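Local structure of putative branched-chain amino acid transport system substrate-binding protein (Rhodopseudomonas palustris, 3TX6) at residues Lys36-His41 against Val293-Val298; Pro81-Ser86 against Pro106-Trp111; Val125-Met130 against Lys156-Ala161; Val300-Ala305 against Gln310-Ala315. The protein probably binds lignin-derived aromatic acids, such as p-coumaric acid and its relatives, in the periplasm and hands them to an ABC transporter. All coordinates share one frame; numbering follows the deposited sequence.

Contact 1 (Lys36-His41 against Val293-Val298)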
loop_
_atom_site.group_PDB
_atom_site.type_symbol
_atom_site.label_atom_id
_atom_site.label_comp_id
_atom_site.label_asym_id
_atom_site.label_seq_id
_atom_site.Cartn_x
_atom_site.Cartn_y
_atom_site.Cartn_z
ATOM N N LYS A 36 5.586 -18.227 -12.064
ATOM C CA LYS A 36 5.304 -19.603 -11.639
ATOM C C LYS A 36 6.538 -20.297 -11.034
ATOM O O LYS A 36 6.411 -21.249 -10.271
ATOM C CB LYS A 36 4.831 -20.445 -12.847
ATOM C CG LYS A 36 3.387 -20.220 -13.260
ATOM C CD LYS A 36 3.026 -20.982 -14.539
ATOM C CE LYS A 36 3.091 -22.486 -14.307
ATOM N NZ LYS A 36 3.238 -23.289 -15.545
ATOM N N GLU A 37 7.716 -19.805 -11.397
ATOM C CA GLU A 37 8.987 -20.446 -11.131
ATOM C C GLU A 37 9.983 -19.323 -11.012
ATOM O O GLU A 37 9.812 -18.280 -11.644
ATOM C CB GLU A 37 9.411 -21.324 -12.306
ATOM C CG GLU A 37 8.554 -22.530 -12.570
ATOM C CD GLU A 37 9.341 -23.650 -13.220
ATOM O OE1 GLU A 37 10.463 -23.418 -13.740
ATOM O OE2 GLU A 37 8.842 -24.769 -13.179
ATOM N N ILE A 38 11.023 -19.515 -10.199
ATOM C CA ILE A 38 12.167 -18.609 -10.187
ATOM C C ILE A 38 13.419 -19.488 -10.183
ATOM O O ILE A 38 13.554 -20.365 -9.352
ATOM C CB ILE A 38 12.153 -17.627 -9.001
ATOM C CG1 ILE A 38 10.893 -16.744 -9.009
ATOM C CG2 ILE A 38 13.422 -16.770 -9.034
ATOM C CD1 ILE A 38 10.721 -15.888 -7.753
ATOM N N GLY A 39 14.305 -19.280 -11.139
ATOM C CA GLY A 39 15.563 -20.039 -11.172
ATOM C C GLY A 39 15.327 -21.517 -11.424
ATOM O O GLY A 39 16.146 -22.359 -11.053
ATOM N N GLY A 40 14.197 -21.838 -12.053
ATOM C CA GLY A 40 13.835 -23.233 -12.292
ATOM C C GLY A 40 13.133 -23.881 -11.125
ATOM O O GLY A 40 12.659 -25.030 -11.238
ATOM N N HIS A 41 13.041 -23.165 -10.000
ATOM C CA HIS A 41 12.351 -23.695 -8.837
ATOM C C HIS A 41 10.904 -23.265 -8.871
ATOM O O HIS A 41 10.614 -22.060 -8.913
ATOM C CB HIS A 41 12.993 -23.257 -7.538
ATOM C CG HIS A 41 14.407 -23.751 -7.379
ATOM N ND1 HIS A 41 14.731 -24.844 -6.645
ATOM C CD2 HIS A 41 15.586 -23.280 -7.907
ATOM C CE1 HIS A 41 16.057 -25.047 -6.736
ATOM N NE2 HIS A 41 16.580 -24.094 -7.475
ATOM N N VAL A 293 10.186 -8.402 -6.661
ATOM C CA VAL A 293 11.308 -8.403 -5.697
ATOM C C VAL A 293 11.901 -9.804 -5.571
ATOM O O VAL A 293 13.136 -9.976 -5.593
ATOM C CB VAL A 293 10.894 -7.781 -4.334
ATOM C CG1 VAL A 293 11.946 -8.039 -3.249
ATOM C CG2 VAL A 293 10.556 -6.315 -4.497
ATOM N N LEU A 294 11.026 -10.813 -5.426
ATOM C CA LEU A 294 11.481 -12.185 -5.387
ATOM C C LEU A 294 12.258 -12.618 -6.641
ATOM O O LEU A 294 13.244 -13.361 -6.522
ATOM C CB LEU A 294 10.343 -13.158 -5.112
ATOM C CG LEU A 294 9.680 -13.045 -3.730
ATOM C CD1 LEU A 294 8.664 -14.182 -3.543
ATOM C CD2 LEU A 294 10.728 -13.006 -2.622
ATOM N N GLU A 295 11.850 -12.182 -7.826
ATOM C CA GLU A 295 12.621 -12.492 -9.022
ATOM C C GLU A 295 14.074 -11.977 -8.968
ATOM O O GLU A 295 14.923 -12.578 -9.604
ATOM C CB GLU A 295 11.950 -11.935 -10.277
ATOM C CG GLU A 295 10.705 -12.679 -10.696
ATOM C CD GLU A 295 10.134 -12.076 -11.973
ATOM O OE1 GLU A 295 10.898 -11.578 -12.842
ATOM O OE2 GLU A 295 8.945 -12.072 -12.147
ATOM N N ARG A 296 14.336 -10.903 -8.222
ATOM C CA ARG A 296 15.706 -10.380 -8.015
ATOM C C ARG A 296 16.424 -11.113 -6.890
ATOM O O ARG A 296 17.601 -11.489 -7.050
ATOM C CB ARG A 296 15.713 -8.878 -7.625
ATOM C CG ARG A 296 15.587 -7.951 -8.787
ATOM C CD ARG A 296 16.858 -7.873 -9.629
ATOM N NE ARG A 296 18.041 -7.280 -9.017
ATOM C CZ ARG A 296 18.346 -5.968 -8.987
ATOM N NH1 ARG A 296 17.551 -5.038 -9.478
ATOM N NH2 ARG A 296 19.466 -5.585 -8.430
ATOM N N VAL A 297 15.749 -11.305 -5.746
ATOM C CA VAL A 297 16.495 -11.721 -4.575
ATOM C C VAL A 297 16.614 -13.258 -4.476
ATOM O O VAL A 297 17.575 -13.782 -3.932
ATOM C CB VAL A 297 15.953 -11.161 -3.255
ATOM C CG1 VAL A 297 16.081 -9.642 -3.172
ATOM C CG2 VAL A 297 14.560 -11.649 -2.904
ATOM N N VAL A 298 15.628 -13.988 -4.956
ATOM C CA VAL A 298 15.677 -15.451 -4.880
ATOM C C VAL A 298 16.880 -16.032 -5.653
ATOM O O VAL A 298 17.547 -16.930 -5.125
ATOM C CB VAL A 298 14.321 -16.087 -5.307
ATOM C CG1 VAL A 298 14.487 -17.598 -5.609
ATOM C CG2 VAL A 298 13.249 -15.810 -4.231
#
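I38 and E295 bring the two backbones together, their CA atoms 6.2 Å apart, where a short edge strand and its tight turn lie against one side of a helix. The turn, I38 to H41, is type I', closed by I38 N to H41 O and by H41 N to I38 O; G39 and G40 both sit at positive phi, and at G40 a side chain would run into the carbonyl O of G39. I38 carries the contact with two branches. Its CG2, anti to the backbone N, meets V298 CG1 at 3.7 Å, and the two side chains cross at about a right angle. The other branch of I38 runs out extended (chi2 172°) and sets CD1 down on the helix backbone, 3.8 Å from L294 CB and equally 3.8 Å from L294 O. L294 O already takes the helical bond from V298 N at 2.9 Å, so the methyl simply packs against a satisfied carbonyl. The aliphatic start of E295 borders the same methyl, with CG 4.4 Å from I38 CD1. No hydrogen bond crosses; side-chain methyls do the packing, partly against the helix backbone. Strand 37-38 is outermost in the six-stranded sheet, paired antiparallel with 41-49, and I38 also touches P299. V293 and V297 face helix 310-322, so helix 282-304 lies between that helix and the six-stranded sheet, meeting the outermost strand through I38 and the inner strand 8-14 through L294 on I10 and V298 on I8.

Contact 2 (Pro81-Ser86 against Pro106-Trp111)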
loop_
_atom_site.group_PDB
_atom_site.type_symbol
_atom_site.label_atom_id
_atom_site.label_comp_id
_atom_site.label_asym_id
_atom_site.label_seq_id
_atom_site.Cartn_x
_atom_site.Cartn_y
_atom_site.Cartn_z
ATOM N N PRO A 81 -3.590 -5.955 10.642
ATOM C CA PRO A 81 -3.118 -7.346 10.463
ATOM C C PRO A 81 -1.645 -7.423 9.962
ATOM O O PRO A 81 -0.972 -8.446 10.138
ATOM C CB PRO A 81 -4.092 -7.907 9.438
ATOM C CG PRO A 81 -4.631 -6.728 8.718
ATOM C CD PRO A 81 -4.702 -5.635 9.759
ATOM N N THR A 82 -1.164 -6.380 9.270
ATOM C CA THR A 82 0.202 -6.353 8.735
ATOM C C THR A 82 1.206 -6.258 9.889
ATOM O O THR A 82 2.270 -6.934 9.875
ATOM C CB THR A 82 0.386 -5.196 7.743
ATOM O OG1 THR A 82 -0.506 -5.387 6.657
ATOM C CG2 THR A 82 1.814 -5.115 7.165
ATOM N N VAL A 83 0.870 -5.470 10.913
ATOM C CA VAL A 83 1.668 -5.448 12.135
ATOM C C VAL A 83 1.768 -6.856 12.743
ATOM O O VAL A 83 2.866 -7.313 13.107
ATOM C CB VAL A 83 1.151 -4.404 13.132
ATOM C CG1 VAL A 83 1.802 -4.586 14.510
ATOM C CG2 VAL A 83 1.389 -2.964 12.589
ATOM N N ALA A 84 0.647 -7.553 12.787
ATOM C CA ALA A 84 0.599 -8.917 13.284
ATOM C C ALA A 84 1.499 -9.871 12.498
ATOM O O ALA A 84 2.215 -10.699 13.103
ATOM C CB ALA A 84 -0.835 -9.443 13.323
ATOM N N VAL A 85 1.455 -9.795 11.172
ATOM C CA VAL A 85 2.297 -10.631 10.356
ATOM C C VAL A 85 3.760 -10.350 10.644
ATOM O O VAL A 85 4.558 -11.263 10.755
ATOM C CB VAL A 85 1.973 -10.460 8.862
ATOM C CG1 VAL A 85 2.953 -11.265 8.001
ATOM C CG2 VAL A 85 0.516 -10.886 8.553
ATOM N N SER A 86 4.106 -9.069 10.776
ATOM C CA SER A 86 5.482 -8.679 11.081
ATOM C C SER A 86 5.959 -9.244 12.404
ATOM O O SER A 86 7.109 -9.731 12.492
ATOM C CB SER A 86 5.658 -7.125 11.029
ATOM O OG SER A 86 6.978 -6.763 11.254
ATOM N N PRO A 106 12.292 -0.645 15.131
ATOM C CA PRO A 106 13.486 -1.471 15.215
ATOM C C PRO A 106 13.194 -2.967 15.494
ATOM O O PRO A 106 13.876 -3.827 14.990
ATOM C CB PRO A 106 14.269 -0.802 16.350
ATOM C CG PRO A 106 13.897 0.649 16.214
ATOM C CD PRO A 106 12.434 0.602 15.908
ATOM N N GLU A 107 12.141 -3.247 16.249
ATOM C CA GLU A 107 11.704 -4.613 16.542
ATOM C C GLU A 107 11.186 -5.417 15.322
ATOM O O GLU A 107 11.232 -6.651 15.289
ATOM C CB GLU A 107 10.595 -4.527 17.597
ATOM C CG GLU A 107 10.307 -5.839 18.289
ATOM C CD GLU A 107 11.525 -6.379 19.033
ATOM O OE1 GLU A 107 12.463 -5.589 19.326
ATOM O OE2 GLU A 107 11.545 -7.600 19.316
ATOM N N ARG A 108 10.707 -4.704 14.324
ATOM C CA ARG A 108 10.153 -5.298 13.106
ATOM C C ARG A 108 11.102 -5.264 11.911
ATOM O O ARG A 108 10.850 -5.911 10.893
ATOM C CB ARG A 108 8.890 -4.543 12.782
ATOM C CG ARG A 108 7.784 -4.721 13.793
ATOM C CD ARG A 108 6.600 -3.792 13.535
ATOM N NE ARG A 108 5.741 -3.858 14.723
ATOM C CZ ARG A 108 4.964 -2.891 15.146
ATOM N NH1 ARG A 108 4.918 -1.748 14.481
ATOM N NH2 ARG A 108 4.242 -3.068 16.255
ATOM N N ALA A 109 12.140 -4.453 11.994
ATOM C CA ALA A 109 12.938 -4.118 10.807
ATOM C C ALA A 109 13.787 -5.248 10.287
ATOM O O ALA A 109 14.090 -5.271 9.098
ATOM C CB ALA A 109 13.838 -2.908 11.035
ATOM N N LYS A 110 14.217 -6.167 11.139
ATOM C CA LYS A 110 15.157 -7.167 10.654
ATOM C C LYS A 110 14.552 -8.026 9.556
ATOM O O LYS A 110 15.189 -8.244 8.564
ATOM C CB LYS A 110 15.655 -8.046 11.784
ATOM C CG LYS A 110 16.732 -9.016 11.322
ATOM C CD LYS A 110 17.438 -9.719 12.463
ATOM C CE LYS A 110 18.396 -10.800 11.937
ATOM N NZ LYS A 110 19.251 -11.512 12.936
ATOM N N TRP A 111 13.316 -8.498 9.746
ATOM C CA TRP A 111 12.710 -9.459 8.806
ATOM C C TRP A 111 11.635 -8.897 7.914
ATOM O O TRP A 111 11.225 -9.588 7.008
ATOM C CB TRP A 111 12.232 -10.695 9.538
ATOM C CG TRP A 111 13.371 -11.465 10.112
ATOM C CD1 TRP A 111 13.851 -11.420 11.413
ATOM C CD2 TRP A 111 14.227 -12.390 9.400
ATOM N NE1 TRP A 111 14.918 -12.269 11.532
ATOM C CE2 TRP A 111 15.220 -12.843 10.343
ATOM C CE3 TRP A 111 14.281 -12.842 8.092
ATOM C CZ2 TRP A 111 16.202 -13.767 9.990
ATOM C CZ3 TRP A 111 15.271 -13.777 7.739
ATOM C CH2 TRP A 111 16.227 -14.209 8.675
#
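R108 sets off with CG anti to its carbonyl carbon (chi1 -66°) and then runs extended from CG to NE, which carries its guanidinium along helix 79-92 as far as V83. There V83 CG1, anti to the backbone N (chi1 168°), covers one face of the guanidinium, 3.3 Å above the plane and toward its rim; the closest atom is R108 NH2, at 3.4 Å from V83 CG1. Nearer the root of the arginine, S86 OG lies alongside the chain, 3.3 Å from R108 CB and 3.4 Å from R108 CG. The methylenes pass the hydroxyl without bonding to it.

Helix 79-92 is the connection between the neighbouring parallel strands 72-75 and 96-98, a beta-alpha-beta crossover of the first lobe, and 106-111 lies on the way to the next strand, 112-114. The V83 side chain is about 9 Å from the bound 4-hydroxyphenylpyruvate. The polar ends are held by residues beyond the two segments: R108 NH1 bonds P103 O, and S86 OG pairs with S112 OG. N90 ties the backbones together, its ND2 reaching both S86 O and R108 O while its OD1 takes W111 N.

Contact 3 (Val125-Met130 against Lys156-Ala161)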
loop_
_atom_site.group_PDB
_atom_site.type_symbol
_atom_site.label_atom_id
_atom_site.label_comp_id
_atom_site.label_asym_id
_atom_site.label_seq_id
_atom_site.Cartn_x
_atom_site.Cartn_y
_atom_site.Cartn_z
ATOM N N VAL A 125 3.914 14.708 -1.427
ATOM C CA VAL A 125 3.339 15.024 -2.735
ATOM C C VAL A 125 2.015 15.765 -2.552
ATOM O O VAL A 125 1.675 16.684 -3.302
ATOM C CB VAL A 125 3.294 13.809 -3.721
ATOM C CG1 VAL A 125 2.089 12.872 -3.506
ATOM C CG2 VAL A 125 3.330 14.297 -5.146
ATOM N N LEU A 126 1.251 15.414 -1.547
ATOM C CA LEU A 126 -0.011 16.098 -1.280
ATOM C C LEU A 126 0.201 17.501 -0.743
ATOM O O LEU A 126 -0.453 18.450 -1.193
ATOM C CB LEU A 126 -0.845 15.315 -0.283
ATOM C CG LEU A 126 -1.306 13.893 -0.698
ATOM C CD1 LEU A 126 -1.991 13.201 0.497
ATOM C CD2 LEU A 126 -2.224 13.948 -1.917
ATOM N N TYR A 127 1.103 17.642 0.220
ATOM C CA TYR A 127 1.351 18.962 0.819
ATOM C C TYR A 127 1.996 19.932 -0.198
ATOM O O TYR A 127 1.731 21.130 -0.158
ATOM C CB TYR A 127 2.195 18.902 2.098
ATOM C CG TYR A 127 1.843 17.773 3.064
ATOM C CD1 TYR A 127 0.534 17.382 3.244
ATOM C CD2 TYR A 127 2.827 17.104 3.797
ATOM C CE1 TYR A 127 0.211 16.326 4.069
ATOM C CE2 TYR A 127 2.503 16.056 4.647
ATOM C CZ TYR A 127 1.193 15.666 4.760
ATOM O OH TYR A 127 0.805 14.617 5.576
ATOM N N GLU A 128 2.855 19.427 -1.062
ATOM C CA GLU A 128 3.462 20.247 -2.111
ATOM C C GLU A 128 2.379 20.864 -2.957
ATOM O O GLU A 128 2.433 22.043 -3.272
ATOM C CB GLU A 128 4.438 19.466 -2.999
ATOM C CG GLU A 128 5.794 19.210 -2.339
ATOM C CD GLU A 128 6.728 18.306 -3.152
ATOM O OE1 GLU A 128 6.253 17.646 -4.111
ATOM O OE2 GLU A 128 7.950 18.260 -2.826
ATOM N N HIS A 129 1.415 20.033 -3.372
ATOM C CA HIS A 129 0.286 20.520 -4.123
ATOM C C HIS A 129 -0.518 21.532 -3.375
ATOM O O HIS A 129 -0.899 22.572 -3.963
ATOM C CB HIS A 129 -0.588 19.366 -4.559
ATOM C CG HIS A 129 -1.700 19.772 -5.449
ATOM N ND1 HIS A 129 -2.893 20.192 -4.978
ATOM C CD2 HIS A 129 -1.770 19.830 -6.842
ATOM C CE1 HIS A 129 -3.688 20.515 -6.039
ATOM N NE2 HIS A 129 -3.006 20.252 -7.167
HETATM N N MSE A 130 -0.795 21.271 -2.096
HETATM C CA MSE A 130 -1.516 22.235 -1.255
HETATM C C MSE A 130 -0.831 23.591 -1.359
HETATM O O MSE A 130 -1.480 24.583 -1.641
HETATM C CB MSE A 130 -1.614 21.733 0.197
HETATM C CG MSE A 130 -2.513 20.492 0.424
HETATM SE SE MSE A 130 -2.457 20.049 2.354
HETATM C CE MSE A 130 -3.290 18.250 2.148
ATOM N N LYS A 156 1.302 16.769 10.787
ATOM C CA LYS A 156 1.712 17.670 11.842
ATOM C C LYS A 156 3.203 17.964 11.673
ATOM O O LYS A 156 3.616 19.116 11.775
ATOM C CB LYS A 156 1.471 16.994 13.182
ATOM C CG LYS A 156 1.143 17.876 14.371
ATOM C CD LYS A 156 0.582 16.984 15.485
ATOM C CE LYS A 156 1.661 16.103 16.120
ATOM N NZ LYS A 156 1.259 14.713 16.494
ATOM N N LYS A 157 4.012 16.941 11.372
ATOM C CA LYS A 157 5.460 17.137 11.362
ATOM C C LYS A 157 5.917 17.750 10.028
ATOM O O LYS A 157 6.488 18.838 9.979
ATOM C CB LYS A 157 6.186 15.826 11.683
ATOM C CG LYS A 157 7.708 15.883 11.559
ATOM C CD LYS A 157 8.347 14.521 11.875
ATOM C CE LYS A 157 9.867 14.550 11.678
ATOM N NZ LYS A 157 10.536 13.224 11.791
ATOM N N GLN A 158 5.621 17.057 8.954
ATOM C CA GLN A 158 6.042 17.461 7.644
ATOM C C GLN A 158 5.153 18.581 7.121
ATOM O O GLN A 158 5.624 19.598 6.545
ATOM C CB GLN A 158 6.057 16.216 6.715
ATOM C CG GLN A 158 6.469 16.575 5.323
ATOM C CD GLN A 158 6.744 15.417 4.421
ATOM O OE1 GLN A 158 7.533 15.574 3.478
ATOM N NE2 GLN A 158 6.110 14.249 4.671
ATOM N N GLY A 159 3.859 18.420 7.335
ATOM C CA GLY A 159 2.901 19.323 6.710
ATOM C C GLY A 159 2.986 20.725 7.271
ATOM O O GLY A 159 3.093 21.707 6.530
ATOM N N GLU A 160 3.002 20.829 8.580
ATOM C CA GLU A 160 3.174 22.121 9.230
ATOM C C GLU A 160 4.441 22.767 8.816
ATOM O O GLU A 160 4.456 23.964 8.641
ATOM C CB GLU A 160 3.209 22.015 10.742
ATOM C CG GLU A 160 1.889 21.718 11.411
ATOM C CD GLU A 160 2.008 21.702 12.945
ATOM O OE1 GLU A 160 3.142 21.646 13.497
ATOM O OE2 GLU A 160 0.967 21.751 13.608
ATOM N N ALA A 161 5.527 21.999 8.711
ATOM C CA ALA A 161 6.819 22.590 8.330
ATOM C C ALA A 161 6.808 23.140 6.863
ATOM O O ALA A 161 7.704 23.910 6.484
ATOM C CB ALA A 161 7.950 21.584 8.515
#
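Y127 meets helix 146-161 by its ring, and the main interaction is a CH-pi contact with G159. The glycine CA stands over one face of the ring, 4.0 Å from the Y127 centroid and 26° off the ring normal; its nearest ring atom is Y127 CD2, at 3.7 Å from G159 CA. Having no side chain, G159 offers bare backbone to the ring, and its N also comes within 3.8 Å of Y127 CE2. Y127 CA and G159 CA are 6.1 Å apart.

Apolar packing at the rim comes from Q158. Q158 CG, anti to the backbone N (chi1 179°), lies in the plane of the ring at the edge, 4.0 Å from Y127 CD2, and the rest of the chain runs on extended. Ring face and ring edge are thus taken by two successive residues of one helix.

The polar ends converge on a residue one turn earlier in that helix. D154 bonds Y127 OH through OD2 and Q158 NE2 through OD1, and the same NE2 also reaches P120 O. A phenylalanine in place of Y127 would probably keep the ring over G159 but leave D154 OD2 without its hydroxyl mate, the carboxylate then relying on its bond from Q158 NE2.

Around this pair, W151 and L155 of helix 146-161 and the loop residues M162 and L164 also touch Y127. On another side of helix 119-130, V125 and L126 rest on A244 of strand 242-245, and L126 and M130, a selenomethionine, on Y220 of strand 218-221, so the tyrosine joins helix 119-130 to helix 146-161, the next along the chain, over the second lobe's sheet.

Contact 4 (Val300-Ala305 against Gln310-Ala315)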
loop_
_atom_site.group_PDB
_atom_site.type_symbol
_atom_site.label_atom_id
_atom_site.label_comp_id
_atom_site.label_asym_id
_atom_site.label_seq_id
_atom_site.Cartn_x
_atom_site.Cartn_y
_atom_site.Cartn_z
ATOM N N VAL A 300 19.740 -14.788 -6.092
ATOM C CA VAL A 300 20.888 -14.519 -5.245
ATOM C C VAL A 300 20.976 -15.545 -4.097
ATOM O O VAL A 300 22.042 -16.179 -3.892
ATOM C CB VAL A 300 20.884 -13.074 -4.701
ATOM C CG1 VAL A 300 22.048 -12.844 -3.721
ATOM C CG2 VAL A 300 20.912 -12.067 -5.837
ATOM N N ALA A 301 19.853 -15.743 -3.425
ATOM C CA ALA A 301 19.767 -16.695 -2.339
ATOM C C ALA A 301 20.080 -18.120 -2.843
ATOM O O ALA A 301 20.786 -18.893 -2.162
ATOM C CB ALA A 301 18.392 -16.607 -1.634
ATOM N N LEU A 302 19.583 -18.472 -4.026
ATOM C CA LEU A 302 19.783 -19.816 -4.589
ATOM C C LEU A 302 21.276 -20.152 -4.885
ATOM O O LEU A 302 21.661 -21.308 -4.955
ATOM C CB LEU A 302 18.962 -20.010 -5.868
ATOM C CG LEU A 302 17.448 -20.232 -5.729
ATOM C CD1 LEU A 302 16.706 -20.132 -7.087
ATOM C CD2 LEU A 302 17.142 -21.540 -5.034
ATOM N N LYS A 303 22.106 -19.129 -5.034
ATOM C CA LYS A 303 23.513 -19.330 -5.248
ATOM C C LYS A 303 24.175 -20.030 -4.102
ATOM O O LYS A 303 25.127 -20.798 -4.350
ATOM C CB LYS A 303 24.281 -18.041 -5.562
ATOM C CG LYS A 303 23.932 -17.431 -6.886
ATOM C CD LYS A 303 24.706 -16.127 -7.119
ATOM C CE LYS A 303 24.407 -15.539 -8.490
ATOM N NZ LYS A 303 25.196 -14.310 -8.700
ATOM N N THR A 304 23.708 -19.748 -2.875
ATOM C CA THR A 304 24.421 -20.135 -1.658
ATOM C C THR A 304 23.596 -20.944 -0.640
ATOM O O THR A 304 24.117 -21.374 0.380
ATOM C CB THR A 304 24.983 -18.906 -0.949
ATOM O OG1 THR A 304 23.904 -18.070 -0.518
ATOM C CG2 THR A 304 25.965 -18.126 -1.873
ATOM N N ALA A 305 22.310 -21.158 -0.899
ATOM C CA ALA A 305 21.434 -21.809 0.060
ATOM C C ALA A 305 20.312 -22.529 -0.660
ATOM O O ALA A 305 19.868 -22.150 -1.721
ATOM C CB ALA A 305 20.858 -20.781 1.056
ATOM N N GLN A 310 16.790 -22.481 6.926
ATOM C CA GLN A 310 17.069 -21.190 7.540
ATOM C C GLN A 310 18.120 -20.402 6.756
ATOM O O GLN A 310 18.044 -19.180 6.704
ATOM C CB GLN A 310 17.438 -21.282 9.040
ATOM C CG GLN A 310 17.423 -19.907 9.751
ATOM C CD GLN A 310 16.059 -19.184 9.689
ATOM O OE1 GLN A 310 15.001 -19.819 9.790
ATOM N NE2 GLN A 310 16.083 -17.855 9.548
ATOM N N GLU A 311 19.124 -21.103 6.241
ATOM C CA GLU A 311 20.177 -20.466 5.451
ATOM C C GLU A 311 19.593 -19.715 4.240
ATOM O O GLU A 311 20.064 -18.639 3.892
ATOM C CB GLU A 311 21.221 -21.485 5.013
ATOM C CG GLU A 311 22.014 -22.035 6.175
ATOM C CD GLU A 311 21.473 -23.343 6.759
ATOM O OE1 GLU A 311 20.249 -23.595 6.865
ATOM O OE2 GLU A 311 22.321 -24.164 7.114
ATOM N N PHE A 312 18.547 -20.281 3.646
ATOM C CA PHE A 312 17.861 -19.628 2.521
ATOM C C PHE A 312 17.109 -18.375 2.954
ATOM O O PHE A 312 17.209 -17.326 2.323
ATOM C CB PHE A 312 16.937 -20.606 1.860
ATOM C CG PHE A 312 16.379 -20.158 0.532
ATOM C CD1 PHE A 312 17.154 -20.076 -0.622
ATOM C CD2 PHE A 312 15.038 -19.822 0.437
ATOM C CE1 PHE A 312 16.568 -19.652 -1.808
ATOM C CE2 PHE A 312 14.467 -19.462 -0.735
ATOM C CZ PHE A 312 15.225 -19.389 -1.854
ATOM N N ARG A 313 16.407 -18.472 4.070
ATOM C CA ARG A 313 15.717 -17.322 4.622
ATOM C C ARG A 313 16.706 -16.195 4.949
ATOM O O ARG A 313 16.457 -15.020 4.630
ATOM C CB ARG A 313 14.883 -17.746 5.834
ATOM C CG ARG A 313 13.741 -18.690 5.459
ATOM C CD ARG A 313 12.765 -18.911 6.610
ATOM N NE ARG A 313 13.338 -19.664 7.724
ATOM C CZ ARG A 313 13.327 -20.993 7.809
ATOM N NH1 ARG A 313 12.758 -21.695 6.872
ATOM N NH2 ARG A 313 13.846 -21.611 8.850
ATOM N N GLU A 314 17.840 -16.555 5.541
ATOM C CA GLU A 314 18.865 -15.584 5.840
ATOM C C GLU A 314 19.444 -14.972 4.557
ATOM O O GLU A 314 19.681 -13.779 4.495
ATOM C CB GLU A 314 19.949 -16.234 6.708
ATOM C CG GLU A 314 21.140 -15.354 6.994
ATOM C CD GLU A 314 20.847 -14.212 7.947
ATOM O OE1 GLU A 314 19.731 -14.093 8.480
ATOM O OE2 GLU A 314 21.794 -13.442 8.209
ATOM N N ALA A 315 19.666 -15.781 3.534
ATOM C CA ALA A 315 20.241 -15.289 2.269
ATOM C C ALA A 315 19.241 -14.358 1.566
ATOM O O ALA A 315 19.656 -13.379 0.946
ATOM C CB ALA A 315 20.661 -16.434 1.352
#
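A315 N bonds E311 O at 2.9 Å, a helical turn that sets A315 and E311 on the side of helix 310-322 turned toward helix 282-304. The two helices follow each other through a short loop and form a helical hairpin, the axes of 300-304 and 310-315 approaching to 8.7 Å at 142°. Three alanines make the closeness possible. A301 CB meets A315 CB at 3.8 Å, and A305 CB settles against the start of the second helix, 3.5 Å from F312 N, which itself bonds T309 OG1.

F312 has the largest side chain in the interface. With CG anti to the backbone N (chi1 -168°), its ring swings over to the first helix, where F312 CE1 lies 3.6 Å from A301 CB and 3.8 Å from L302 CD2; both approach the ring obliquely. Replacing F312 with an alanine would probably open a gap beside A301 and leave the L302 methyl without its aromatic neighbour. T304 OG1 skirts the border, 4.1 Å from A315 CB.

Since no hydrogen bond or charge pair crosses, the hairpin depends on close fit: small residues where the backbones come near, and one aromatic ring laid against the first helix beside A301 and L302.

In the fold
Contacts 1, 2 and 4 belong to the lobe built on the six-stranded sheet, contact 3 to the lobe of the seven-stranded one, about 39 Å from contact 1 and 41 Å from contact 4, centre to centre. Contacts 1 and 4, 12 Å apart between centres, share helix 282-304 and touch where H41 CD2 meets L302 CD1 at 3.4 Å. Contact 2 touches contact 4 but not contact 1, through W111 packed on helix 310-322. Along the chain, contacts 2 and 3 fall between the two segments of contact 1, and contact 4 follows: the chain crosses to the second lobe and returns, as in two-lobed periplasmic binding proteins, whose ligand is held between the lobes.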